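Cysteine desulfurase (Fervidobacterium islandicum, PDB 6A6E) is a pyridoxal-phosphate-dependent cysteine desulfurase (SufS) of a thermophile, an enzyme class that takes sulfur from L-cysteine, leaving alanine, probably to supply iron-sulfur cluster assembly. Local coordinates at residues G160-K171 and Q191-F202; A92-T100 and V278-G286. One frame throughout, in Å; residues are numbered along the deposited sequence.

Interaction 1 (G160-K171 and Q191-F202)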
loop_
_atom_site.group_PDB
_atom_site.type_symbol
_atom_site.label_atom_id
_atom_site.label_comp_id
_atom_site.label_asym_id
_atom_site.label_seq_id
_atom_site.Cartn_x
_atom_site.Cartn_y
_atom_site.Cartn_z
ATOM N N GLY A 160 -0.037 -24.699 22.621
ATOM C CA GLY A 160 0.420 -23.875 21.515
ATOM C C GLY A 160 1.885 -23.450 21.560
ATOM O O GLY A 160 2.280 -22.598 20.821
ATOM N N VAL A 161 2.687 -24.077 22.411
ATOM C CA VAL A 161 4.089 -23.672 22.631
ATOM C C VAL A 161 4.955 -24.384 21.636
ATOM O O VAL A 161 4.749 -25.581 21.347
ATOM C CB VAL A 161 4.572 -23.977 24.099
ATOM C CG1 VAL A 161 6.018 -23.553 24.324
ATOM C CG2 VAL A 161 3.736 -23.216 25.052
ATOM N N ILE A 162 5.889 -23.634 21.038
ATOM C CA ILE A 162 6.946 -24.225 20.207
ATOM C C ILE A 162 8.188 -24.371 21.127
ATOM O O ILE A 162 8.810 -23.384 21.479
ATOM C CB ILE A 162 7.318 -23.327 19.012
ATOM C CG1 ILE A 162 6.118 -23.085 18.121
ATOM C CG2 ILE A 162 8.522 -23.909 18.246
ATOM C CD1 ILE A 162 5.776 -24.221 17.225
ATOM N N THR A 163 8.489 -25.592 21.569
ATOM C CA THR A 163 9.596 -25.822 22.507
ATOM C C THR A 163 10.887 -25.937 21.738
ATOM O O THR A 163 10.878 -26.267 20.551
ATOM C CB THR A 163 9.376 -27.128 23.348
ATOM O OG1 THR A 163 9.369 -28.257 22.473
ATOM C CG2 THR A 163 8.084 -27.040 24.084
ATOM N N ASN A 164 11.993 -25.628 22.408
ATOM C CA ASN A 164 13.341 -25.871 21.847
ATOM C C ASN A 164 13.512 -27.283 21.382
ATOM O O ASN A 164 14.104 -27.528 20.305
ATOM C CB ASN A 164 14.432 -25.544 22.877
ATOM C CG ASN A 164 14.637 -24.080 23.056
ATOM O OD1 ASN A 164 13.912 -23.264 22.465
ATOM N ND2 ASN A 164 15.671 -23.711 23.834
ATOM N N GLU A 165 12.970 -28.225 22.152
ATOM C CA GLU A 165 13.016 -29.641 21.751
ATOM C C GLU A 165 12.279 -29.917 20.471
ATOM O O GLU A 165 12.808 -30.664 19.606
ATOM C CB GLU A 165 12.491 -30.565 22.861
ATOM C CG GLU A 165 12.568 -32.059 22.579
ATOM C CD GLU A 165 13.981 -32.576 22.200
ATOM O OE1 GLU A 165 15.051 -32.018 22.647
ATOM O OE2 GLU A 165 14.037 -33.578 21.432
ATOM N N SER A 166 11.076 -29.339 20.311
ATOM C CA SER A 166 10.354 -29.490 19.029
ATOM C C SER A 166 11.212 -28.994 17.866
ATOM O O SER A 166 11.287 -29.615 16.809
ATOM C CB SER A 166 9.018 -28.733 19.049
ATOM O OG SER A 166 8.360 -28.993 17.815
ATOM N N ILE A 167 11.900 -27.886 18.071
ATOM C CA ILE A 167 12.766 -27.334 16.995
ATOM C C ILE A 167 13.901 -28.265 16.582
ATOM O O ILE A 167 14.025 -28.643 15.396
ATOM C CB ILE A 167 13.317 -25.940 17.382
ATOM C CG1 ILE A 167 12.162 -24.920 17.293
ATOM C CG2 ILE A 167 14.368 -25.482 16.382
ATOM C CD1 ILE A 167 12.419 -23.736 18.148
ATOM N N LEU A 168 14.653 -28.706 17.586
ATOM C CA LEU A 168 15.694 -29.773 17.396
ATOM C C LEU A 168 15.165 -31.090 16.854
ATOM O O LEU A 168 15.808 -31.660 15.987
ATOM C CB LEU A 168 16.452 -30.040 18.691
ATOM C CG LEU A 168 17.164 -28.783 19.187
ATOM C CD1 LEU A 168 17.631 -28.906 20.628
ATOM C CD2 LEU A 168 18.315 -28.437 18.255
ATOM N N LYS A 169 14.006 -31.562 17.336
ATOM C CA LYS A 169 13.377 -32.771 16.740
ATOM C C LYS A 169 12.945 -32.636 15.273
ATOM O O LYS A 169 13.130 -33.555 14.439
ATOM C CB LYS A 169 12.175 -33.213 17.561
ATOM C CG LYS A 169 12.540 -34.286 18.583
ATOM C CD LYS A 169 11.450 -35.352 18.739
ATOM C CE LYS A 169 10.306 -34.906 19.654
ATOM N NZ LYS A 169 9.316 -36.004 19.869
ATOM N N THR A 170 12.377 -31.484 14.931
ATOM C CA THR A 170 12.033 -31.259 13.516
ATOM C C THR A 170 13.218 -31.424 12.563
ATOM O O THR A 170 13.068 -31.941 11.469
ATOM C CB THR A 170 11.444 -29.870 13.312
ATOM O OG1 THR A 170 10.317 -29.725 14.187
ATOM C CG2 THR A 170 11.054 -29.666 11.820
ATOM N N LYS A 171 14.386 -30.978 12.983
ATOM C CA LYS A 171 15.612 -31.066 12.166
ATOM C C LYS A 171 16.031 -32.485 11.836
ATOM O O LYS A 171 16.628 -32.715 10.808
ATOM C CB LYS A 171 16.775 -30.345 12.875
ATOM C CG LYS A 171 18.205 -30.692 12.459
ATOM C CD LYS A 171 18.667 -30.131 11.118
ATOM C CE LYS A 171 20.193 -30.210 11.016
ATOM N NZ LYS A 171 20.857 -29.347 12.053
ATOM N N GLN A 191 4.168 -16.031 22.423
ATOM C CA GLN A 191 5.519 -16.584 22.586
ATOM C C GLN A 191 6.533 -15.901 21.657
ATOM O O GLN A 191 6.403 -15.999 20.423
ATOM C CB GLN A 191 5.549 -18.098 22.291
ATOM C CG GLN A 191 6.925 -18.695 22.592
ATOM C CD GLN A 191 7.087 -20.148 22.243
ATOM O OE1 GLN A 191 6.183 -20.768 21.698
ATOM N NE2 GLN A 191 8.300 -20.695 22.506
ATOM N N GLU A 192 7.529 -15.229 22.229
ATOM C CA GLU A 192 8.709 -14.812 21.469
ATOM C C GLU A 192 9.572 -16.032 21.113
ATOM O O GLU A 192 9.941 -16.780 21.980
ATOM C CB GLU A 192 9.538 -13.793 22.233
ATOM C CG GLU A 192 8.754 -12.496 22.508
ATOM C CD GLU A 192 9.526 -11.446 23.305
ATOM O OE1 GLU A 192 10.599 -11.779 23.848
ATOM O OE2 GLU A 192 9.056 -10.270 23.404
ATOM N N MET A 193 9.857 -16.218 19.822
ATOM C CA MET A 193 10.532 -17.391 19.345
ATOM C C MET A 193 12.070 -17.274 19.458
ATOM O O MET A 193 12.634 -16.185 19.345
ATOM C CB MET A 193 10.148 -17.703 17.889
ATOM C CG MET A 193 8.674 -18.036 17.666
ATOM S SD MET A 193 8.061 -19.428 18.692
ATOM C CE MET A 193 6.287 -19.419 18.385
ATOM N N PRO A 194 12.730 -18.417 19.630
ATOM C CA PRO A 194 14.167 -18.492 19.737
ATOM C C PRO A 194 14.772 -18.419 18.333
ATOM O O PRO A 194 15.258 -19.402 17.772
ATOM C CB PRO A 194 14.374 -19.856 20.438
ATOM C CG PRO A 194 13.307 -20.705 19.836
ATOM C CD PRO A 194 12.100 -19.748 19.769
ATOM N N ILE A 195 14.777 -17.220 17.761
ATOM C CA ILE A 195 15.261 -17.042 16.387
ATOM C C ILE A 195 16.716 -17.509 16.125
ATOM O O ILE A 195 16.977 -18.187 15.100
ATOM C CB ILE A 195 15.154 -15.561 15.964
ATOM C CG1 ILE A 195 13.690 -15.157 15.937
ATOM C CG2 ILE A 195 15.776 -15.373 14.593
ATOM C CD1 ILE A 195 13.484 -13.662 15.765
ATOM N N GLU A 196 17.637 -17.182 17.024
ATOM C CA GLU A 196 19.053 -17.645 16.862
ATOM C C GLU A 196 19.214 -19.164 16.916
ATOM O O GLU A 196 19.937 -19.757 16.116
ATOM C CB GLU A 196 19.949 -16.944 17.862
ATOM C CG GLU A 196 20.053 -15.474 17.495
ATOM C CD GLU A 196 21.084 -14.673 18.273
ATOM O OE1 GLU A 196 22.175 -15.186 18.522
ATOM O OE2 GLU A 196 20.816 -13.497 18.586
ATOM N N LEU A 197 18.458 -19.808 17.795
ATOM C CA LEU A 197 18.478 -21.279 17.842
ATOM C C LEU A 197 17.962 -21.811 16.502
ATOM O O LEU A 197 18.530 -22.743 15.924
ATOM C CB LEU A 197 17.641 -21.766 18.998
ATOM C CG LEU A 197 17.389 -23.276 19.014
ATOM C CD1 LEU A 197 18.676 -24.079 19.236
ATOM C CD2 LEU A 197 16.323 -23.573 20.059
ATOM N N ILE A 198 16.911 -21.181 15.958
ATOM C CA ILE A 198 16.433 -21.604 14.640
ATOM C C ILE A 198 17.460 -21.353 13.566
ATOM O O ILE A 198 17.692 -22.205 12.695
ATOM C CB ILE A 198 15.032 -20.981 14.307
ATOM C CG1 ILE A 198 14.030 -21.511 15.308
ATOM C CG2 ILE A 198 14.589 -21.312 12.867
ATOM C CD1 ILE A 198 12.790 -20.686 15.380
ATOM N N ARG A 199 18.125 -20.211 13.618
ATOM C CA ARG A 199 19.094 -19.887 12.580
ATOM C C ARG A 199 20.240 -20.938 12.549
ATOM O O ARG A 199 20.652 -21.377 11.459
ATOM C CB ARG A 199 19.658 -18.514 12.888
ATOM C CG ARG A 199 20.942 -18.110 12.168
ATOM C CD ARG A 199 20.789 -17.853 10.689
ATOM N NE ARG A 199 20.403 -18.992 9.852
ATOM C CZ ARG A 199 20.064 -18.883 8.560
ATOM N NH1 ARG A 199 20.034 -17.694 7.954
ATOM N NH2 ARG A 199 19.692 -19.949 7.863
ATOM N N GLU A 200 20.732 -21.338 13.726
ATOM C CA GLU A 200 21.821 -22.403 13.787
ATOM C C GLU A 200 21.352 -23.785 13.502
ATOM O O GLU A 200 22.090 -24.567 12.869
ATOM C CB GLU A 200 22.595 -22.388 15.107
ATOM C CG GLU A 200 23.082 -21.018 15.552
ATOM C CD GLU A 200 23.908 -20.283 14.500
ATOM O OE1 GLU A 200 24.433 -20.956 13.578
ATOM O OE2 GLU A 200 24.017 -19.027 14.599
ATOM N N THR A 201 20.122 -24.119 13.911
ATOM C CA THR A 201 19.600 -25.448 13.607
ATOM C C THR A 201 19.397 -25.647 12.099
ATOM O O THR A 201 19.598 -26.721 11.571
ATOM C CB THR A 201 18.265 -25.640 14.345
ATOM O OG1 THR A 201 18.477 -25.381 15.732
ATOM C CG2 THR A 201 17.679 -26.997 14.115
ATOM N N PHE A 202 18.952 -24.610 11.393
ATOM C CA PHE A 202 18.708 -24.742 9.957
ATOM C C PHE A 202 19.658 -23.790 9.248
ATOM O O PHE A 202 19.279 -22.725 8.683
ATOM C CB PHE A 202 17.248 -24.458 9.629
ATOM C CG PHE A 202 16.300 -25.400 10.316
ATOM C CD1 PHE A 202 16.173 -26.691 9.875
ATOM C CD2 PHE A 202 15.603 -25.018 11.424
ATOM C CE1 PHE A 202 15.328 -27.551 10.510
ATOM C CE2 PHE A 202 14.770 -25.882 12.074
ATOM C CZ PHE A 202 14.623 -27.151 11.600
HETATM O O HOH W 1 3.619 -20.236 20.443
#
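Helices 164-171 and 195-201 run nearly parallel, their N-to-C directions 13° apart and their axes 10.4 Å at closest approach. Together they pack on the mixed sheet of the large PLP domain of a fold-type I enzyme, over strands 125-129, 150-154 and 179-183. Between the loops the primary amide of Q191 acts like a peptide group: OE1 takes the N-H of I162 (3.0 Å) on an in-plane lone pair, and NE2 donates to O of I162 (2.9 Å) at an almost straight 171°. Its chain is extended, CG anti to the backbone N (chi1 -175°), long enough to span the gap, and a water joins OE1 to O of G160. A leucine at Q191 would probably leave both the N-H and the carbonyl of I162 without these partners. I162 also lays CG1 against the methyl CE of M193. Between the helices, branched I167 fills the seam, CD1 pressing on CG of the P194 ring (3.6 Å) and touching I198. T201 turns CG2 to CB of K171 (3.7 Å), while its OG1 bonds to O of L197. The flexible K171 bends round so that NZ donates to O of T201 (3.0 Å), in the carbonyl plane.

Interaction 2 (A92-T100 and V278-G286)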
loop_
_atom_site.group_PDB
_atom_site.type_symbol
_atom_site.label_atom_id
_atom_site.label_comp_id
_atom_site.label_asym_id
_atom_site.label_seq_id
_atom_site.Cartn_x
_atom_site.Cartn_y
_atom_site.Cartn_z
ATOM N N ALA A 92 20.352 -2.316 9.796
ATOM C CA ALA A 92 20.566 -2.729 8.409
ATOM C C ALA A 92 21.173 -1.618 7.680
ATOM O O ALA A 92 21.224 -0.487 8.181
ATOM C CB ALA A 92 19.278 -3.109 7.674
ATOM N N SER A 93 21.562 -1.907 6.452
ATOM C CA SER A 93 22.017 -0.836 5.634
ATOM C C SER A 93 20.774 -0.348 4.809
ATOM O O SER A 93 19.764 -1.097 4.639
ATOM C CB SER A 93 23.251 -1.293 4.855
ATOM O OG SER A 93 22.923 -1.340 3.529
ATOM N N SER A 94 20.766 0.927 4.424
ATOM C CA SER A 94 19.589 1.506 3.742
ATOM C C SER A 94 19.189 0.780 2.453
ATOM O O SER A 94 17.997 0.683 2.203
ATOM C CB SER A 94 19.777 3.002 3.473
ATOM O OG SER A 94 20.748 3.256 2.464
ATOM N N GLU A 95 20.135 0.206 1.706
ATOM C CA GLU A 95 19.790 -0.506 0.473
ATOM C C GLU A 95 19.164 -1.900 0.728
ATOM O O GLU A 95 18.728 -2.531 -0.186
ATOM C CB GLU A 95 21.003 -0.572 -0.517
ATOM C CG GLU A 95 21.927 -1.763 -0.322
ATOM C CD GLU A 95 23.351 -1.559 -0.917
ATOM O OE1 GLU A 95 23.551 -1.823 -2.148
ATOM O OE2 GLU A 95 24.305 -1.193 -0.142
ATOM N N GLU A 96 19.137 -2.345 1.998
ATOM C CA GLU A 96 18.489 -3.578 2.417
ATOM C C GLU A 96 17.032 -3.397 2.909
ATOM O O GLU A 96 16.359 -4.390 3.295
ATOM C CB GLU A 96 19.354 -4.240 3.543
ATOM C CG GLU A 96 20.772 -4.533 3.068
ATOM C CD GLU A 96 21.664 -5.176 4.140
ATOM O OE1 GLU A 96 21.691 -4.689 5.294
ATOM O OE2 GLU A 96 22.290 -6.196 3.801
ATOM N N ILE A 97 16.581 -2.150 2.938
ATOM C CA ILE A 97 15.230 -1.815 3.345
ATOM C C ILE A 97 14.365 -1.507 2.105
ATOM O O ILE A 97 14.655 -0.563 1.325
ATOM C CB ILE A 97 15.281 -0.620 4.237
ATOM C CG1 ILE A 97 16.106 -0.936 5.512
ATOM C CG2 ILE A 97 13.902 -0.165 4.691
ATOM C CD1 ILE A 97 15.634 -2.139 6.341
ATOM N N ILE A 98 13.315 -2.313 1.938
ATOM C CA ILE A 98 12.326 -2.129 0.915
ATOM C C ILE A 98 10.996 -1.783 1.533
ATOM O O ILE A 98 10.563 -2.470 2.440
ATOM C CB ILE A 98 12.209 -3.412 0.130
ATOM C CG1 ILE A 98 13.633 -3.709 -0.429
ATOM C CG2 ILE A 98 11.197 -3.266 -0.976
ATOM C CD1 ILE A 98 13.769 -5.159 -0.712
ATOM N N PHE A 99 10.394 -0.681 1.089
ATOM C CA PHE A 99 9.043 -0.305 1.542
ATOM C C PHE A 99 7.997 -1.108 0.749
ATOM O O PHE A 99 8.126 -1.332 -0.477
ATOM C CB PHE A 99 8.777 1.205 1.472
ATOM C CG PHE A 99 9.512 1.999 2.489
ATOM C CD1 PHE A 99 9.259 1.825 3.836
ATOM C CD2 PHE A 99 10.435 2.968 2.105
ATOM C CE1 PHE A 99 9.880 2.597 4.779
ATOM C CE2 PHE A 99 11.116 3.707 3.040
ATOM C CZ PHE A 99 10.835 3.524 4.389
ATOM N N THR A 100 7.061 -1.691 1.504
ATOM C CA THR A 100 5.915 -2.402 0.978
ATOM C C THR A 100 4.590 -1.862 1.546
ATOM O O THR A 100 4.560 -0.834 2.277
ATOM C CB THR A 100 6.036 -3.880 1.386
ATOM O OG1 THR A 100 5.875 -3.984 2.803
ATOM C CG2 THR A 100 7.464 -4.466 0.981
ATOM N N VAL A 278 19.186 -0.522 -9.533
ATOM C CA VAL A 278 19.945 -0.993 -8.357
ATOM C C VAL A 278 19.062 -1.108 -7.112
ATOM O O VAL A 278 17.901 -0.676 -7.139
ATOM C CB VAL A 278 21.125 -0.030 -8.051
ATOM C CG1 VAL A 278 22.030 0.067 -9.291
ATOM C CG2 VAL A 278 20.681 1.366 -7.640
ATOM N N LEU A 279 19.625 -1.641 -6.034
ATOM C CA LEU A 279 18.945 -1.786 -4.728
ATOM C C LEU A 279 18.870 -0.433 -4.095
ATOM O O LEU A 279 19.790 0.342 -4.255
ATOM C CB LEU A 279 19.736 -2.685 -3.756
ATOM C CG LEU A 279 19.939 -4.157 -4.135
ATOM C CD1 LEU A 279 20.544 -4.954 -2.987
ATOM C CD2 LEU A 279 18.678 -4.812 -4.570
ATOM N N PRO A 280 17.818 -0.103 -3.355
ATOM C CA PRO A 280 16.614 -0.910 -3.076
ATOM C C PRO A 280 15.492 -0.749 -4.110
ATOM O O PRO A 280 14.457 -1.428 -4.052
ATOM C CB PRO A 280 16.110 -0.271 -1.773
ATOM C CG PRO A 280 16.512 1.177 -1.858
ATOM C CD PRO A 280 17.845 1.149 -2.579
ATOM N N TYR A 281 15.728 0.143 -5.055
ATOM C CA TYR A 281 14.716 0.647 -5.993
ATOM C C TYR A 281 14.212 -0.439 -6.915
ATOM O O TYR A 281 13.055 -0.411 -7.391
ATOM C CB TYR A 281 15.300 1.809 -6.816
ATOM C CG TYR A 281 15.997 2.886 -6.000
ATOM C CD1 TYR A 281 15.307 3.614 -5.004
ATOM C CD2 TYR A 281 17.344 3.171 -6.196
ATOM C CE1 TYR A 281 15.961 4.552 -4.247
ATOM C CE2 TYR A 281 17.993 4.138 -5.440
ATOM C CZ TYR A 281 17.289 4.820 -4.489
ATOM O OH TYR A 281 17.955 5.765 -3.773
ATOM N N ARG A 282 15.076 -1.413 -7.177
ATOM C CA ARG A 282 14.669 -2.640 -7.855
ATOM C C ARG A 282 13.376 -3.293 -7.374
ATOM O O ARG A 282 12.668 -3.965 -8.180
ATOM C CB ARG A 282 15.805 -3.660 -7.747
ATOM C CG ARG A 282 15.529 -4.996 -8.371
ATOM C CD ARG A 282 16.760 -5.921 -8.233
ATOM N NE ARG A 282 17.825 -5.272 -8.938
ATOM C CZ ARG A 282 19.101 -5.631 -8.920
ATOM N NH1 ARG A 282 19.531 -6.689 -8.211
ATOM N NH2 ARG A 282 19.945 -4.888 -9.624
ATOM N N PHE A 283 13.089 -3.169 -6.075
ATOM C CA PHE A 283 11.966 -3.850 -5.470
ATOM C C PHE A 283 10.822 -2.924 -5.060
ATOM O O PHE A 283 9.916 -3.364 -4.351
ATOM C CB PHE A 283 12.425 -4.691 -4.278
ATOM C CG PHE A 283 13.442 -5.726 -4.660
ATOM C CD1 PHE A 283 13.071 -6.771 -5.441
ATOM C CD2 PHE A 283 14.770 -5.576 -4.340
ATOM C CE1 PHE A 283 13.967 -7.714 -5.846
ATOM C CE2 PHE A 283 15.706 -6.526 -4.741
ATOM C CZ PHE A 283 15.301 -7.603 -5.508
ATOM N N GLU A 284 10.869 -1.688 -5.555
ATOM C CA GLU A 284 9.782 -0.689 -5.434
ATOM C C GLU A 284 9.178 -0.275 -6.780
ATOM O O GLU A 284 9.724 0.531 -7.462
ATOM C CB GLU A 284 10.278 0.538 -4.645
ATOM C CG GLU A 284 10.567 0.146 -3.177
ATOM C CD GLU A 284 11.106 1.247 -2.247
ATOM O OE1 GLU A 284 11.140 2.457 -2.627
ATOM O OE2 GLU A 284 11.408 0.895 -1.076
ATOM N N ALA A 285 8.073 -0.911 -7.147
ATOM C CA ALA A 285 7.400 -0.698 -8.399
ATOM C C ALA A 285 6.318 0.353 -8.280
ATOM O O ALA A 285 5.417 0.222 -7.466
ATOM C CB ALA A 285 6.839 -2.020 -8.923
ATOM N N GLY A 286 6.441 1.403 -9.079
ATOM C CA GLY A 286 5.488 2.511 -9.100
ATOM C C GLY A 286 5.553 3.391 -7.840
ATOM O O GLY A 286 6.439 3.307 -7.014
HETATM O O HOH W 2 7.707 -3.001 -2.788
#
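E95, I98 and E284 give up the most surface where segment 92-100 meets the loop 278-286, with P280 close behind. Aliphatic CB of E95 lies beside CB of L279 (4.1 Å), and the E95 backbone rests on the ring of P280. That proline follows a cis peptide bond, and its CB comes within 3.4 Å of O of I97: a compact ring fits this close approach to the strand backbone. I98 supplies two apolar branches: CD1 reaches CD2 of F283 (3.8 Å), and CG2 rests against O of F283 at 3.6 Å. E284 lies extended alongside F99, carboxylate and ring planes 40° apart. Its OE2 accepts the N-H of F99 (2.9 Å, 166°) on the anti side, 29° out of the carboxylate plane. OE1 meets the hydroxyl of Y79, and OE2 also pairs with R83, whose charge is likely to keep this buried acid ionised. A water bridges O of F99 to O of F283. Strand 97-100 is the outermost of its sheet in this chain, bonded on one side to strand 244-248; the loop packs against it, R83 and Y79 of helix 70-90 reach E284, and helix 250-253 packs on I98 and L279.

Interactions 1 and 2 are both built on one mixed seven-stranded sheet but in different regions of it: interaction 2 involves the edge strand 97-100, whereas the helices of interaction 1 pack over strands toward the other edge. Their centres lie 30 Å apart and their nearest atoms about 12 Å, and in sequence interaction 1 is nested inside the loop that interaction 2 closes. Each lies near a bound PLP, not necessarily the same molecule: the side chain of M193 is about 9 Å from one, that of E284 about 10 Å. Beyond E284, G286 touches PLP and A285 packs on T104 of the second subunit, so the 278-286 loop leads to the dimer interface; no other chain touches interaction 1.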